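Long-range contacts in putative aspartate aminotransferase (Thermus thermophilus, PDB 1IUG), which probably catalyses the transfer of amino groups between amino acids such as aspartate and 2-oxo acids, using pyridoxal 5'-phosphate as cofactor: residues L155-V161 and V176-G182; A46-G51 and E168-E172. One frame throughout, in Å; residues are numbered along the deposited sequence.

Interaction 1 (L155-V161 and V176-G182); sequences LVGADMV and VDAAASG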
ATOM      1  N   LEU A 155      27.521   3.021  -2.149  1.00 31.03           N
ATOM      2  CA  LEU A 155      26.368   2.201  -2.516  1.00 30.90           C
ATOM      3  C   LEU A 155      25.637   2.811  -3.700  1.00 29.01           C
ATOM      4  O   LEU A 155      25.519   4.034  -3.803  1.00 29.29           O
ATOM      5  CB  LEU A 155      25.397   2.081  -1.338  1.00 30.73           C
ATOM      6  CG  LEU A 155      25.819   1.265  -0.115  1.00 30.27           C
ATOM      7  CD1 LEU A 155      24.893   1.585   1.045  1.00 31.92           C
ATOM      8  CD2 LEU A 155      25.790  -0.219  -0.432  1.00 28.84           C
ATOM      9  N   VAL A 156      25.166   1.955  -4.602  1.00 27.47           N
ATOM     10  CA  VAL A 156      24.425   2.404  -5.777  1.00 26.55           C
ATOM     11  C   VAL A 156      22.989   1.877  -5.709  1.00 27.29           C
ATOM     12  O   VAL A 156      22.757   0.667  -5.784  1.00 28.64           O
ATOM     13  CB  VAL A 156      25.084   1.922  -7.092  1.00 28.08           C
ATOM     14  CG1 VAL A 156      24.264   2.380  -8.299  1.00 25.38           C
ATOM     15  CG2 VAL A 156      26.512   2.454  -7.193  1.00 26.91           C
ATOM     16  N   GLY A 157      22.043   2.790  -5.497  1.00 26.71           N
ATOM     17  CA  GLY A 157      20.636   2.431  -5.429  1.00 25.55           C
ATOM     18  C   GLY A 157      19.977   2.766  -6.755  1.00 27.06           C
ATOM     19  O   GLY A 157      20.277   3.807  -7.345  1.00 25.34           O
ATOM     20  N   ALA A 158      19.077   1.907  -7.229  1.00 25.01           N
ATOM     21  CA  ALA A 158      18.430   2.162  -8.512  1.00 25.47           C
ATOM     22  C   ALA A 158      16.914   2.017  -8.554  1.00 25.16           C
ATOM     23  O   ALA A 158      16.326   1.196  -7.849  1.00 25.96           O
ATOM     24  CB  ALA A 158      19.051   1.287  -9.582  1.00 24.67           C
ATOM     25  N   ASP A 159      16.296   2.856  -9.377  1.00 24.63           N
ATOM     26  CA  ASP A 159      14.858   2.834  -9.595  1.00 23.43           C
ATOM     27  C   ASP A 159      14.709   1.988 -10.856  1.00 22.64           C
ATOM     28  O   ASP A 159      15.091   2.420 -11.942  1.00 21.37           O
ATOM     29  CB  ASP A 159      14.336   4.261  -9.841  1.00 23.48           C
ATOM     30  CG  ASP A 159      12.849   4.308 -10.243  1.00 25.23           C
ATOM     31  OD1 ASP A 159      12.309   3.332 -10.806  1.00 25.94           O
ATOM     32  OD2 ASP A 159      12.216   5.357 -10.023  1.00 25.50           O
ATOM     33  N   MET A 160      14.197   0.770 -10.694  1.00 22.47           N
ATOM     34  CA  MET A 160      13.989  -0.141 -11.817  1.00 22.63           C
ATOM     35  C   MET A 160      12.493  -0.403 -12.006  1.00 23.31           C
ATOM     36  O   MET A 160      12.092  -1.479 -12.466  1.00 22.21           O
ATOM     37  CB  MET A 160      14.719  -1.467 -11.573  1.00 23.00           C
ATOM     38  CG  MET A 160      16.243  -1.390 -11.623  1.00 22.35           C
ATOM     39  SD  MET A 160      16.972  -3.011 -11.270  1.00 26.05           S
ATOM     40  CE  MET A 160      18.693  -2.662 -11.400  1.00 22.31           C
ATOM     41  N   VAL A 161      11.674   0.594 -11.670  1.00 22.57           N
ATOM     42  CA  VAL A 161      10.226   0.462 -11.781  1.00 22.25           C
ATOM     43  C   VAL A 161       9.750   0.145 -13.188  1.00 22.89           C
ATOM     44  O   VAL A 161       8.839  -0.671 -13.348  1.00 24.21           O
ATOM     45  CB  VAL A 161       9.470   1.682 -11.203  1.00 20.54           C
ATOM     46  CG1 VAL A 161       7.976   1.508 -11.401  1.00 22.09           C
ATOM     47  CG2 VAL A 161       9.759   1.820  -9.710  1.00 18.73           C
ATOM     48  N   VAL A 176      24.938  -2.736  -9.106  1.00 27.32           N
ATOM     49  CA  VAL A 176      23.877  -2.120  -8.314  1.00 28.10           C
ATOM     50  C   VAL A 176      23.687  -2.857  -6.991  1.00 27.35           C
ATOM     51  O   VAL A 176      23.565  -4.080  -6.965  1.00 28.26           O
ATOM     52  CB  VAL A 176      22.550  -2.084  -9.107  1.00 27.47           C
ATOM     53  CG1 VAL A 176      21.446  -1.452  -8.276  1.00 27.51           C
ATOM     54  CG2 VAL A 176      22.748  -1.304 -10.408  1.00 25.90           C
ATOM     55  N   ASP A 177      23.676  -2.108  -5.894  1.00 25.64           N
ATOM     56  CA  ASP A 177      23.515  -2.703  -4.570  1.00 26.10           C
ATOM     57  C   ASP A 177      22.065  -2.894  -4.147  1.00 25.09           C
ATOM     58  O   ASP A 177      21.735  -3.861  -3.465  1.00 24.35           O
ATOM     59  CB  ASP A 177      24.263  -1.872  -3.527  1.00 27.54           C
ATOM     60  CG  ASP A 177      25.740  -1.757  -3.838  1.00 27.50           C
ATOM     61  OD1 ASP A 177      26.435  -2.785  -3.742  1.00 27.80           O
ATOM     62  OD2 ASP A 177      26.197  -0.652  -4.203  1.00 28.03           O
ATOM     63  N   ALA A 178      21.199  -1.979  -4.568  1.00 25.40           N
ATOM     64  CA  ALA A 178      19.785  -2.060  -4.217  1.00 26.31           C
ATOM     65  C   ALA A 178      18.922  -1.458  -5.313  1.00 25.20           C
ATOM     66  O   ALA A 178      19.345  -0.546  -6.027  1.00 26.32           O
ATOM     67  CB  ALA A 178      19.525  -1.354  -2.885  1.00 24.20           C
ATOM     68  N   ALA A 179      17.700  -1.962  -5.429  1.00 24.37           N
ATOM     69  CA  ALA A 179      16.786  -1.483  -6.451  1.00 24.23           C
ATOM     70  C   ALA A 179      15.339  -1.490  -5.969  1.00 24.30           C
ATOM     71  O   ALA A 179      14.979  -2.229  -5.053  1.00 24.92           O
ATOM     72  CB  ALA A 179      16.926  -2.328  -7.712  1.00 21.79           C
ATOM     73  N   ALA A 180      14.522  -0.645  -6.586  1.00 22.66           N
ATOM     74  CA  ALA A 180      13.110  -0.559  -6.249  1.00 23.44           C
ATOM     75  C   ALA A 180      12.278  -0.693  -7.521  1.00 22.85           C
ATOM     76  O   ALA A 180      12.691  -0.265  -8.600  1.00 23.07           O
ATOM     77  CB  ALA A 180      12.804   0.766  -5.558  1.00 22.26           C
ATOM     78  N   SER A 181      11.127  -1.338  -7.388  1.00 22.45           N
ATOM     79  CA  SER A 181      10.210  -1.520  -8.497  1.00 22.24           C
ATOM     80  C   SER A 181       8.794  -1.563  -7.939  1.00 21.34           C
ATOM     81  O   SER A 181       8.600  -1.505  -6.723  1.00 23.01           O
ATOM     82  CB  SER A 181      10.521  -2.806  -9.261  1.00 23.04           C
ATOM     83  OG  SER A 181       9.757  -2.863 -10.455  1.00 24.27           O
ATOM     84  N   GLY A 182       7.814  -1.645  -8.834  1.00 22.43           N
ATOM     85  CA  GLY A 182       6.420  -1.688  -8.431  1.00 21.17           C
ATOM     86  C   GLY A 182       5.651  -2.733  -9.217  1.00 22.32           C
ATOM     87  O   GLY A 182       6.189  -3.361 -10.129  1.00 22.21           O
TER
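Val156 O is gripped by two successive amides, Asp177 N at 2.9 Å and, more weakly, Ala178 N. That fork opens the parallel pairing of strands 155-159 and 178-182 in the mixed seven-stranded sheet of the cofactor-binding domain, as in other fold-type I aminotransferases. Ala158 N bonds to Ala178 O at 2.7 Å, Ala180 N to Ala158 O, and Met160 N to Ala180 O. Asp177 adds a side-chain clamp: with CG beside its backbone N (chi1 -58°), OD2 offers its anti lone pair to Val156 N at 2.8 Å, while the Leu155 side chain crosses that of Asp177 at about a right angle, its CD2 against Asp177 CG. Asp177 OD1 forms a salt bridge with Arg201. Replacing Asp177 by alanine would probably leave Val156 N without this acceptor and deprive Arg201 of a carboxylate partner. On the face carrying Ala158 and Ala179, Met160 stretches an extended chain so that SD rests on Ala179 CB, 3.6 Å away. The other face carries Ala180, packed on helix 60-71, and Asp159, whose OD2 lies close to the pyridine N1 of modified Lys185. Asp159 OD1 closes an Asx turn, taking Val161 N nearly head-on at 2.9 Å.

Interaction 2 (A46-G51 and E168-E172); sequences AFRTEG and EVALE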
ATOM      1  N   ALA A  46      13.883 -12.686 -10.980  1.00 28.19           N
ATOM      2  CA  ALA A  46      13.585 -11.553 -11.848  1.00 28.45           C
ATOM      3  C   ALA A  46      14.613 -10.434 -11.704  1.00 28.19           C
ATOM      4  O   ALA A  46      15.011  -9.827 -12.696  1.00 29.03           O
ATOM      5  CB  ALA A  46      12.179 -11.026 -11.567  1.00 27.73           C
ATOM      6  N   PHE A  47      15.049 -10.177 -10.473  1.00 27.10           N
ATOM      7  CA  PHE A  47      16.032  -9.131 -10.202  1.00 28.18           C
ATOM      8  C   PHE A  47      17.482  -9.559 -10.454  1.00 30.03           C
ATOM      9  O   PHE A  47      18.376  -8.709 -10.509  1.00 28.69           O
ATOM     10  CB  PHE A  47      15.904  -8.627  -8.761  1.00 26.82           C
ATOM     11  CG  PHE A  47      14.928  -7.498  -8.592  1.00 28.31           C
ATOM     12  CD1 PHE A  47      13.713  -7.700  -7.942  1.00 26.88           C
ATOM     13  CD2 PHE A  47      15.240  -6.219  -9.051  1.00 25.80           C
ATOM     14  CE1 PHE A  47      12.829  -6.644  -7.747  1.00 28.19           C
ATOM     15  CE2 PHE A  47      14.361  -5.158  -8.860  1.00 23.85           C
ATOM     16  CZ  PHE A  47      13.156  -5.369  -8.207  1.00 27.18           C
ATOM     17  N   ARG A  48      17.713 -10.867 -10.580  1.00 30.52           N
ATOM     18  CA  ARG A  48      19.056 -11.398 -10.823  1.00 32.04           C
ATOM     19  C   ARG A  48      19.947 -11.037  -9.641  1.00 30.40           C
ATOM     20  O   ARG A  48      20.899 -10.269  -9.782  1.00 29.36           O
ATOM     21  CB  ARG A  48      19.665 -10.790 -12.093  1.00 36.84           C
ATOM     22  CG  ARG A  48      18.957 -11.074 -13.400  1.00 43.18           C
ATOM     23  CD  ARG A  48      18.896 -12.545 -13.735  1.00 51.10           C
ATOM     24  NE  ARG A  48      18.448 -12.754 -15.114  1.00 57.31           N
ATOM     25  CZ  ARG A  48      19.121 -12.364 -16.197  1.00 60.57           C
ATOM     26  NH1 ARG A  48      20.290 -11.738 -16.082  1.00 60.68           N
ATOM     27  NH2 ARG A  48      18.619 -12.599 -17.406  1.00 61.74           N
ATOM     28  N   THR A  49      19.604 -11.546  -8.466  1.00 28.55           N
ATOM     29  CA  THR A  49      20.387 -11.264  -7.274  1.00 27.83           C
ATOM     30  C   THR A  49      20.488 -12.480  -6.370  1.00 27.23           C
ATOM     31  O   THR A  49      19.662 -13.384  -6.427  1.00 26.50           O
ATOM     32  CB  THR A  49      19.811 -10.063  -6.464  1.00 28.16           C
ATOM     33  OG1 THR A  49      20.641  -9.814  -5.319  1.00 27.44           O
ATOM     34  CG2 THR A  49      18.397 -10.348  -5.986  1.00 26.53           C
ATOM     35  N   GLU A  50      21.544 -12.510  -5.571  1.00 28.33           N
ATOM     36  CA  GLU A  50      21.758 -13.590  -4.623  1.00 31.34           C
ATOM     37  C   GLU A  50      21.218 -13.090  -3.284  1.00 29.49           C
ATOM     38  O   GLU A  50      21.212 -13.815  -2.292  1.00 28.79           O
ATOM     39  CB  GLU A  50      23.253 -13.897  -4.507  1.00 36.98           C
ATOM     40  CG  GLU A  50      23.569 -15.330  -4.097  1.00 48.06           C
ATOM     41  CD  GLU A  50      23.163 -16.341  -5.155  1.00 53.45           C
ATOM     42  OE1 GLU A  50      23.618 -16.208  -6.314  1.00 56.54           O
ATOM     43  OE2 GLU A  50      22.387 -17.268  -4.827  1.00 57.20           O
ATOM     44  N   GLY A  51      20.754 -11.838  -3.283  1.00 27.88           N
ATOM     45  CA  GLY A  51      20.218 -11.219  -2.084  1.00 28.04           C
ATOM     46  C   GLY A  51      18.758 -11.512  -1.801  1.00 27.52           C
ATOM     47  O   GLY A  51      18.258 -12.590  -2.117  1.00 28.28           O
ATOM     48  N   GLU A 168      16.602  -5.792 -19.746  1.00 31.80           N
ATOM     49  CA  GLU A 168      17.563  -6.562 -18.962  1.00 34.10           C
ATOM     50  C   GLU A 168      17.930  -5.838 -17.678  1.00 34.11           C
ATOM     51  O   GLU A 168      18.224  -4.639 -17.693  1.00 34.29           O
ATOM     52  CB  GLU A 168      18.837  -6.816 -19.772  1.00 39.05           C
ATOM     53  CG  GLU A 168      18.695  -7.860 -20.874  1.00 47.89           C
ATOM     54  CD  GLU A 168      18.559  -9.281 -20.341  1.00 52.82           C
ATOM     55  OE1 GLU A 168      18.096 -10.155 -21.106  1.00 56.21           O
ATOM     56  OE2 GLU A 168      18.926  -9.534 -19.169  1.00 55.75           O
ATOM     57  N   VAL A 169      17.902  -6.572 -16.569  1.00 31.69           N
ATOM     58  CA  VAL A 169      18.247  -6.019 -15.264  1.00 31.37           C
ATOM     59  C   VAL A 169      19.010  -7.042 -14.419  1.00 31.87           C
ATOM     60  O   VAL A 169      18.926  -8.251 -14.648  1.00 32.03           O
ATOM     61  CB  VAL A 169      16.985  -5.567 -14.456  1.00 32.27           C
ATOM     62  CG1 VAL A 169      16.253  -4.439 -15.170  1.00 31.07           C
ATOM     63  CG2 VAL A 169      16.050  -6.748 -14.206  1.00 30.19           C
ATOM     64  N   ALA A 170      19.763  -6.534 -13.453  1.00 31.75           N
ATOM     65  CA  ALA A 170      20.532  -7.353 -12.522  1.00 31.63           C
ATOM     66  C   ALA A 170      20.986  -6.432 -11.407  1.00 30.99           C
ATOM     67  O   ALA A 170      20.996  -5.212 -11.571  1.00 31.35           O
ATOM     68  CB  ALA A 170      21.738  -7.975 -13.212  1.00 32.05           C
ATOM     69  N   LEU A 171      21.302  -7.000 -10.251  1.00 31.01           N
ATOM     70  CA  LEU A 171      21.775  -6.188  -9.142  1.00 30.14           C
ATOM     71  C   LEU A 171      23.301  -6.160  -9.104  1.00 30.39           C
ATOM     72  O   LEU A 171      23.920  -5.359  -9.809  1.00 28.69           O
ATOM     73  CB  LEU A 171      21.197  -6.677  -7.816  1.00 30.43           C
ATOM     74  CG  LEU A 171      20.232  -5.694  -7.146  1.00 31.17           C
ATOM     75  CD1 LEU A 171      19.117  -5.328  -8.107  1.00 31.90           C
ATOM     76  CD2 LEU A 171      19.659  -6.310  -5.887  1.00 29.25           C
ATOM     77  N   GLU A 172      23.905  -7.054  -8.324  1.00 31.00           N
ATOM     78  CA  GLU A 172      25.361  -7.098  -8.200  1.00 32.26           C
ATOM     79  C   GLU A 172      26.106  -7.258  -9.525  1.00 32.40           C
ATOM     80  O   GLU A 172      27.181  -6.687  -9.700  1.00 32.53           O
ATOM     81  CB  GLU A 172      25.814  -8.161  -7.178  1.00 32.67           C
ATOM     82  CG  GLU A 172      25.221  -9.562  -7.340  1.00 32.34           C
ATOM     83  CD  GLU A 172      23.961  -9.792  -6.506  1.00 30.56           C
ATOM     84  OE1 GLU A 172      23.802 -10.902  -5.958  1.00 29.36           O
ATOM     85  OE2 GLU A 172      23.122  -8.879  -6.404  1.00 31.23           O
TER
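Arg48 leaves helix 30-47 with a positive phi of 62°, in the left-handed helical region although it is not a glycine, and this sets its CB against Ala170 CA at 3.6 Å. This bend presents two consecutive carbonyls to the loop 168-172. Phe47 O receives a CA-H...O contact from Ala170 CA at 3.2 Å, and Arg48 O takes a weak but almost straight hydrogen bond from Leu171 N at 3.3 Å.

Beyond Arg48, Glu172 holds the departing chain with both carboxylate oxygens. Its CG sits between the backbone N and the carbonyl carbon (chi1 50°), and a bend at chi2 brings the end of the side chain back to the opposite segment. OE1 accepts from Glu50 N at 2.8 Å, somewhat out of the carboxylate plane, while the syn lone pair of OE2 accepts a hydrogen bond from Thr49 OG1 at 2.9 Å. That hydroxyl in turn accepts from Gly51 N, closing an ST turn, so its rotation is fixed from two directions.

At the other end of the contact, Arg48 NH2 forms a long salt bridge of 3.5 Å with Glu168 OE2, the two flat groups inclined by 51°, and Val169 O lies over one guanidinium face. Glu251 brings a second negative charge close to Glu168, which the arginine may partly offset.

Inward, Leu171 CD1 comes to 4.1 Å from Phe47 CD2. This pair packs onto Ala179 of strand 178-182 and Ala197 of strand 193-198, while Glu172 and Glu50 border Pro200 at the start of helix 200-204.

The centres of the two interactions are 10 Å apart, and their segments alternate along the chain: 46-51, 155-161, 168-172, 176-182. Segment 168-172 belongs to the connection between the two strands of interaction 1, so interaction 2 ties that connection to the end of helix 30-47, just before strand 52-57 at one edge of the same seven-stranded sheet. They also touch directly: Val176 N probably bonds to Leu171 O, Phe47 CZ reaches Ser181 CB, and Met160 CE meets Ala170 O. Interaction 2 thus packs on the face that carries Ala179 and lies away from the cofactor, which is on the opposite face of the sheet.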